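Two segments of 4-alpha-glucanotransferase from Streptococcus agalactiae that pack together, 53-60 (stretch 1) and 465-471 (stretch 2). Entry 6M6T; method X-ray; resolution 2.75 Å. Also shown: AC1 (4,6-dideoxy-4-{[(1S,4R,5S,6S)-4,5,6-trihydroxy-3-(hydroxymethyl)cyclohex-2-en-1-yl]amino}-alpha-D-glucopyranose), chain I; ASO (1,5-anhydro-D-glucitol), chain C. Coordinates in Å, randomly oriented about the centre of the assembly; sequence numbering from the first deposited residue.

Stretch 1 53-60: SFGDSPYQ
Stretch 2, residues 465-471: TVGGNWQ

Two irregular loop segments, more than 400 residues apart in sequence, pack against each other and bury 319 Å² in total. No hydrogen bond crosses between them; the contact rests on one indole and one valine, received by backbone atoms and by the side chains of Phe54, Pro58 and Tyr59. Neither segment contains a regular helix or strand. The CA atoms of Gly55 and Val466 lie 5.6 Å apart, and those of Asp56 and Trp470 6.8 Å.

Trp470 contributes the largest share, 101 Å². Its backbone has a positive phi (68/29), CA-to-CB points toward the first stretch, and chi1 of -35° (m) with chi2 of 101° lays the indole beneath Asp56, Ser57 and Pro58, all on one face. Pro58 CD sits 4.0 Å from the centroid of the Trp470 six-membered ring and only 5° off its normal, while Ser57 CA lies 4.0 Å from the five-membered-ring centroid, 29° off the normal. Both are CH-pi contacts, and the proline (-83/-1, C-gamma endo) presents its CD to the indole, an apolar CH2 that suits an aromatic face. Asp56 O also lies over this face, 3.5 Å from Trp470 CD1; Gly55 O approaches the same CD1 at 3.5 Å, but at the ring edge. Farther along the indole, Tyr59 (chi1 -58°, m; chi2 84°) meets it obliquely, with Tyr59 CE1 4.0 Å from Trp470 CH2.

Val466, covering 53 Å², is the second anchor. At -124/-24 with chi1 -159° (t), its CA-to-CB bond points toward the first stretch and brings CG1 to 3.5 Å from Gly55 CA and 4.0 Å from Phe54 CE2. The CA-to-CB bond of Phe54 (chi1 174°, t; chi2 84°) runs sideways, but its ring end comes nearer to the valine.

Gly55, with 41 Å² covered, suits its place twice over. A type II turn from Ser53 to Asp56, closed by Asp56 N to Ser53 O at 3.2 Å, sets Phe54 at -57/140 and Gly55 at 92/-23. A CB there would be jammed against the preceding carbonyl oxygen and would stand 3.1 Å from Val466 CG1. Asp56 follows at 74/17, its side chain (chi1 -50°, m) no closer to the indole than 4.2 Å, from CB to Trp470 CD1.

Local hydrogen bonds brace both segments: Tyr59 N donates to Ser57 OG (3.0 Å), and Asn469 ND2 to Thr465 OG1 (3.1 Å). The Ser57 hydroxyl also makes a weak hydrogen bond from OG to O5 of AC1 (3.4 Å), and C2 of ASO lies over one face of the Tyr59 ring, so residues touching the indole also line the sugar site.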

ATOM      1  N   SER A  53      11.523  -3.636   2.182  1.00 53.55           N
ATOM      2  CA  SER A  53      12.625  -4.587   2.239  1.00 54.59           C
ATOM      3  C   SER A  53      13.253  -4.731   0.855  1.00 54.71           C
ATOM      4  O   SER A  53      13.056  -3.888  -0.026  1.00 59.96           O
ATOM      5  CB  SER A  53      12.132  -5.938   2.766  1.00 63.49           C
ATOM      6  OG  SER A  53      13.196  -6.702   3.312  1.00 62.98           O
ATOM      7  N   PHE A  54      14.084  -5.762   0.689  1.00 60.68           N
ATOM      8  CA  PHE A  54      14.517  -6.154  -0.648  1.00 60.23           C
ATOM      9  C   PHE A  54      13.294  -6.467  -1.507  1.00 61.49           C
ATOM     10  O   PHE A  54      12.315  -7.060  -1.039  1.00 63.06           O
ATOM     11  CB  PHE A  54      15.466  -7.370  -0.575  1.00 58.98           C
ATOM     12  CG  PHE A  54      15.849  -7.931  -1.931  1.00 63.74           C
ATOM     13  CD1 PHE A  54      16.896  -7.381  -2.656  1.00 62.01           C
ATOM     14  CD2 PHE A  54      15.149  -9.004  -2.489  1.00 63.38           C
ATOM     15  CE1 PHE A  54      17.237  -7.884  -3.913  1.00 65.40           C
ATOM     16  CE2 PHE A  54      15.488  -9.513  -3.748  1.00 58.15           C
ATOM     17  CZ  PHE A  54      16.529  -8.952  -4.459  1.00 60.59           C
ATOM     18  N   GLY A  55      13.337  -6.052  -2.771  1.00 63.93           N
ATOM     19  CA  GLY A  55      12.204  -6.200  -3.665  1.00 62.52           C
ATOM     20  C   GLY A  55      11.263  -5.013  -3.697  1.00 54.49           C
ATOM     21  O   GLY A  55      10.518  -4.854  -4.675  1.00 50.58           O
ATOM     22  N   ASP A  56      11.268  -4.199  -2.638  1.00 50.11           N
ATOM     23  CA  ASP A  56      10.646  -2.880  -2.573  1.00 58.72           C
ATOM     24  C   ASP A  56       9.115  -2.936  -2.462  1.00 58.17           C
ATOM     25  O   ASP A  56       8.431  -1.921  -2.668  1.00 55.52           O
ATOM     26  CB  ASP A  56      11.108  -2.016  -3.762  1.00 58.92           C
ATOM     27  CG  ASP A  56      12.646  -2.023  -3.922  1.00 59.81           C
ATOM     28  OD1 ASP A  56      13.345  -1.899  -2.881  1.00 52.14           O
ATOM     29  OD2 ASP A  56      13.152  -2.149  -5.071  1.00 50.77           O
ATOM     30  N   SER A  57       8.573  -4.093  -2.088  1.00 51.31           N
ATOM     31  CA  SER A  57       7.149  -4.256  -1.831  1.00 55.09           C
ATOM     32  C   SER A  57       6.758  -3.634  -0.497  1.00 54.61           C
ATOM     33  O   SER A  57       7.438  -3.861   0.510  1.00 57.74           O
ATOM     34  CB  SER A  57       6.796  -5.745  -1.843  1.00 58.17           C
ATOM     35  OG  SER A  57       5.587  -6.003  -1.155  1.00 53.08           O
ATOM     36  N   PRO A  58       5.688  -2.835  -0.437  1.00 59.57           N
ATOM     37  CA  PRO A  58       5.152  -2.367   0.844  1.00 55.86           C
ATOM     38  C   PRO A  58       4.224  -3.358   1.537  1.00 58.28           C
ATOM     39  O   PRO A  58       3.740  -3.061   2.632  1.00 58.37           O
ATOM     40  CB  PRO A  58       4.398  -1.092   0.446  1.00 53.39           C
ATOM     41  CG  PRO A  58       3.963  -1.333  -0.963  1.00 50.30           C
ATOM     42  CD  PRO A  58       5.044  -2.167  -1.592  1.00 56.10           C
ATOM     43  N   TYR A  59       3.954  -4.517   0.937  1.00 61.47           N
ATOM     44  CA  TYR A  59       3.132  -5.556   1.542  1.00 59.17           C
ATOM     45  C   TYR A  59       3.975  -6.643   2.227  1.00 64.92           C
ATOM     46  O   TYR A  59       3.479  -7.759   2.459  1.00 62.47           O
ATOM     47  CB  TYR A  59       2.210  -6.159   0.478  1.00 56.23           C
ATOM     48  CG  TYR A  59       1.296  -5.142  -0.184  1.00 57.63           C
ATOM     49  CD1 TYR A  59       1.736  -4.364  -1.256  1.00 58.33           C
ATOM     50  CD2 TYR A  59      -0.016  -4.955   0.270  1.00 58.38           C
ATOM     51  CE1 TYR A  59       0.882  -3.418  -1.866  1.00 60.90           C
ATOM     52  CE2 TYR A  59      -0.874  -4.020  -0.324  1.00 55.20           C
ATOM     53  CZ  TYR A  59      -0.428  -3.251  -1.392  1.00 62.34           C
ATOM     54  OH  TYR A  59      -1.290  -2.327  -1.974  1.00 49.20           O
ATOM     55  N   GLN A  60       5.260  -6.345   2.506  1.00 62.13           N
ATOM     56  CA  GLN A  60       6.193  -7.211   3.238  1.00 62.43           C
ATOM     57  C   GLN A  60       7.110  -6.285   4.048  1.00 58.08           C
ATOM     58  O   GLN A  60       8.248  -6.001   3.664  1.00 54.48           O
ATOM     59  CB  GLN A  60       6.989  -8.082   2.267  1.00 60.54           C
ATOM     60  CG  GLN A  60       7.853  -9.140   2.880  1.00 57.97           C
ATOM     61  CD  GLN A  60       8.455 -10.028   1.826  1.00 67.66           C
ATOM     62  OE1 GLN A  60       7.780 -10.386   0.862  1.00 71.95           O
ATOM     63  NE2 GLN A  60       9.730 -10.383   1.989  1.00 60.27           N
ATOM     64  N   THR A 465       6.827 -12.051  -8.927  1.00 60.47           N
ATOM     65  CA  THR A 465       8.185 -11.796  -9.401  1.00 59.87           C
ATOM     66  C   THR A 465       8.839 -10.795  -8.455  1.00 58.79           C
ATOM     67  O   THR A 465       8.200 -10.266  -7.542  1.00 59.18           O
ATOM     68  CB  THR A 465       8.224 -11.262 -10.849  1.00 56.78           C
ATOM     69  OG1 THR A 465       7.573  -9.989 -10.911  1.00 62.65           O
ATOM     70  CG2 THR A 465       7.557 -12.224 -11.840  1.00 50.31           C
ATOM     71  N   VAL A 466      10.134 -10.552  -8.659  1.00 61.24           N
ATOM     72  CA  VAL A 466      10.825  -9.476  -7.955  1.00 63.33           C
ATOM     73  C   VAL A 466      11.509  -8.484  -8.898  1.00 66.70           C
ATOM     74  O   VAL A 466      11.720  -7.318  -8.509  1.00 62.70           O
ATOM     75  CB  VAL A 466      11.844 -10.031  -6.935  1.00 66.33           C
ATOM     76  CG1 VAL A 466      12.166  -8.964  -5.883  1.00 64.43           C
ATOM     77  CG2 VAL A 466      11.311 -11.295  -6.258  1.00 60.66           C
ATOM     78  N   GLY A 467      11.856  -8.876 -10.119  1.00 66.28           N
ATOM     79  CA  GLY A 467      12.393  -7.924 -11.069  1.00 68.14           C
ATOM     80  C   GLY A 467      11.458  -6.768 -11.394  1.00 73.45           C
ATOM     81  O   GLY A 467      10.287  -6.974 -11.757  1.00 66.08           O
ATOM     82  N   GLY A 468      11.971  -5.543 -11.231  1.00 65.04           N
ATOM     83  CA  GLY A 468      11.386  -4.336 -11.797  1.00 58.98           C
ATOM     84  C   GLY A 468       9.940  -4.048 -11.453  1.00 61.25           C
ATOM     85  O   GLY A 468       9.083  -3.970 -12.346  1.00 62.59           O
ATOM     86  N   ASN A 469       9.670  -3.863 -10.162  1.00 51.11           N
ATOM     87  CA  ASN A 469       8.330  -3.632  -9.646  1.00 53.80           C
ATOM     88  C   ASN A 469       8.365  -2.424  -8.721  1.00 49.57           C
ATOM     89  O   ASN A 469       9.356  -2.200  -8.025  1.00 53.28           O
ATOM     90  CB  ASN A 469       7.786  -4.875  -8.874  1.00 57.68           C
ATOM     91  CG  ASN A 469       7.284  -5.990  -9.800  1.00 52.60           C
ATOM     92  OD1 ASN A 469       6.423  -5.774 -10.645  1.00 60.52           O
ATOM     93  ND2 ASN A 469       7.825  -7.181  -9.634  1.00 54.37           N
ATOM     94  N   TRP A 470       7.263  -1.664  -8.701  1.00 49.38           N
ATOM     95  CA  TRP A 470       7.108  -0.469  -7.869  1.00 47.37           C
ATOM     96  C   TRP A 470       8.027   0.661  -8.323  1.00 56.16           C
ATOM     97  O   TRP A 470       8.430   1.516  -7.527  1.00 51.54           O
ATOM     98  CB  TRP A 470       7.325  -0.776  -6.381  1.00 47.49           C
ATOM     99  CG  TRP A 470       6.829  -2.148  -5.974  1.00 57.73           C
ATOM    100  CD1 TRP A 470       7.591  -3.269  -5.782  1.00 58.97           C
ATOM    101  CD2 TRP A 470       5.472  -2.546  -5.715  1.00 54.56           C
ATOM    102  NE1 TRP A 470       6.799  -4.332  -5.428  1.00 54.89           N
ATOM    103  CE2 TRP A 470       5.495  -3.918  -5.377  1.00 58.17           C
ATOM    104  CE3 TRP A 470       4.243  -1.882  -5.740  1.00 49.98           C
ATOM    105  CZ2 TRP A 470       4.332  -4.637  -5.063  1.00 61.09           C
ATOM    106  CZ3 TRP A 470       3.087  -2.598  -5.426  1.00 51.63           C
ATOM    107  CH2 TRP A 470       3.142  -3.959  -5.095  1.00 57.67           C
ATOM    108  N   GLN A 471       8.344   0.689  -9.612  1.00 54.07           N
ATOM    109  CA  GLN A 471       9.326   1.616 -10.128  1.00 51.85           C
ATOM    110  C   GLN A 471       8.740   2.733 -10.969  1.00 57.58           C
ATOM    111  O   GLN A 471       9.490   3.624 -11.382  1.00 56.03           O
ATOM    112  CB  GLN A 471      10.360   0.869 -10.971  1.00 49.81           C
ATOM    113  CG  GLN A 471      11.483   0.318 -10.172  1.00 56.39           C
ATOM    114  CD  GLN A 471      12.153  -0.788 -10.908  1.00 61.17           C
ATOM    115  OE1 GLN A 471      11.926  -0.957 -12.113  1.00 60.59           O
ATOM    116  NE2 GLN A 471      12.964  -1.575 -10.199  1.00 51.98           N
TER
HETATM  117  C1  AC1 I   2       2.601  -8.878  -3.163  1.00 64.42           C
HETATM  118  O2  AC1 I   2       2.497  -9.956  -5.375  1.00 60.41           O
HETATM  119  C2  AC1 I   2       3.386  -9.483  -4.344  1.00 56.32           C
HETATM  120  C4A AC1 I   2       9.207 -13.351  -2.038  1.00 66.97           C
HETATM  121  C3  AC1 I   2       4.284 -10.605  -3.910  1.00 54.22           C
HETATM  122  O3  AC1 I   2       4.961 -11.021  -5.084  1.00 63.20           O
HETATM  123  C4  AC1 I   2       5.257 -10.087  -2.824  1.00 61.04           C
HETATM  124  N4A AC1 I   2       6.319 -11.031  -2.357  1.00 60.56           N
HETATM  125  C5  AC1 I   2       4.360  -9.685  -1.667  1.00 58.20           C
HETATM  126  O5  AC1 I   2       3.526  -8.577  -2.072  1.00 60.24           O
HETATM  127  C6  AC1 I   2       5.221  -9.270  -0.478  1.00 65.18           C
HETATM  128  C1B AC1 I   2       7.637 -11.023  -3.051  1.00 58.83           C
HETATM  129  C2B AC1 I   2       7.773 -12.351  -3.777  1.00 68.06           C
HETATM  130  O2B AC1 I   2       6.651 -12.559  -4.640  1.00 57.89           O
HETATM  131  C3B AC1 I   2       7.828 -13.456  -2.710  1.00 67.01           C
HETATM  132  O3B AC1 I   2       7.648 -14.759  -3.306  1.00 60.15           O
HETATM  133  O4  AC1 I   2       9.362 -14.284  -0.928  1.00 56.32           O
HETATM  134  C5B AC1 I   2       9.468 -12.023  -1.644  1.00 65.94           C
HETATM  135  C7B AC1 I   2       8.731 -10.915  -2.155  1.00 56.38           C
HETATM  136  C6B AC1 I   2      10.649 -11.841  -0.661  1.00 68.68           C
HETATM  137  O6B AC1 I   2      10.959 -13.095  -0.016  1.00 64.74           O
HETATM  138  C1  ASO C   1      -2.168  -8.014  -1.267  1.00 63.03           C
HETATM  139  C2  ASO C   1      -1.529  -7.336  -2.498  1.00 64.61           C
HETATM  140  C3  ASO C   1      -0.572  -8.316  -3.198  1.00 67.52           C
HETATM  141  C4  ASO C   1       0.499  -8.748  -2.180  1.00 57.48           C
HETATM  142  C5  ASO C   1      -0.163  -9.359  -0.975  1.00 58.46           C
HETATM  143  C6  ASO C   1       0.892  -9.545   0.115  1.00 63.24           C
HETATM  144  O2  ASO C   1      -2.531  -6.869  -3.407  1.00 64.55           O
HETATM  145  O3  ASO C   1       0.042  -7.670  -4.366  1.00 68.77           O
HETATM  146  O4  ASO C   1       1.443  -9.683  -2.756  1.00 55.82           O
HETATM  147  O5  ASO C   1      -1.101  -8.446  -0.398  1.00 66.26           O
HETATM  148  O6  ASO C   1       0.300  -9.307   1.405  1.00 66.98           O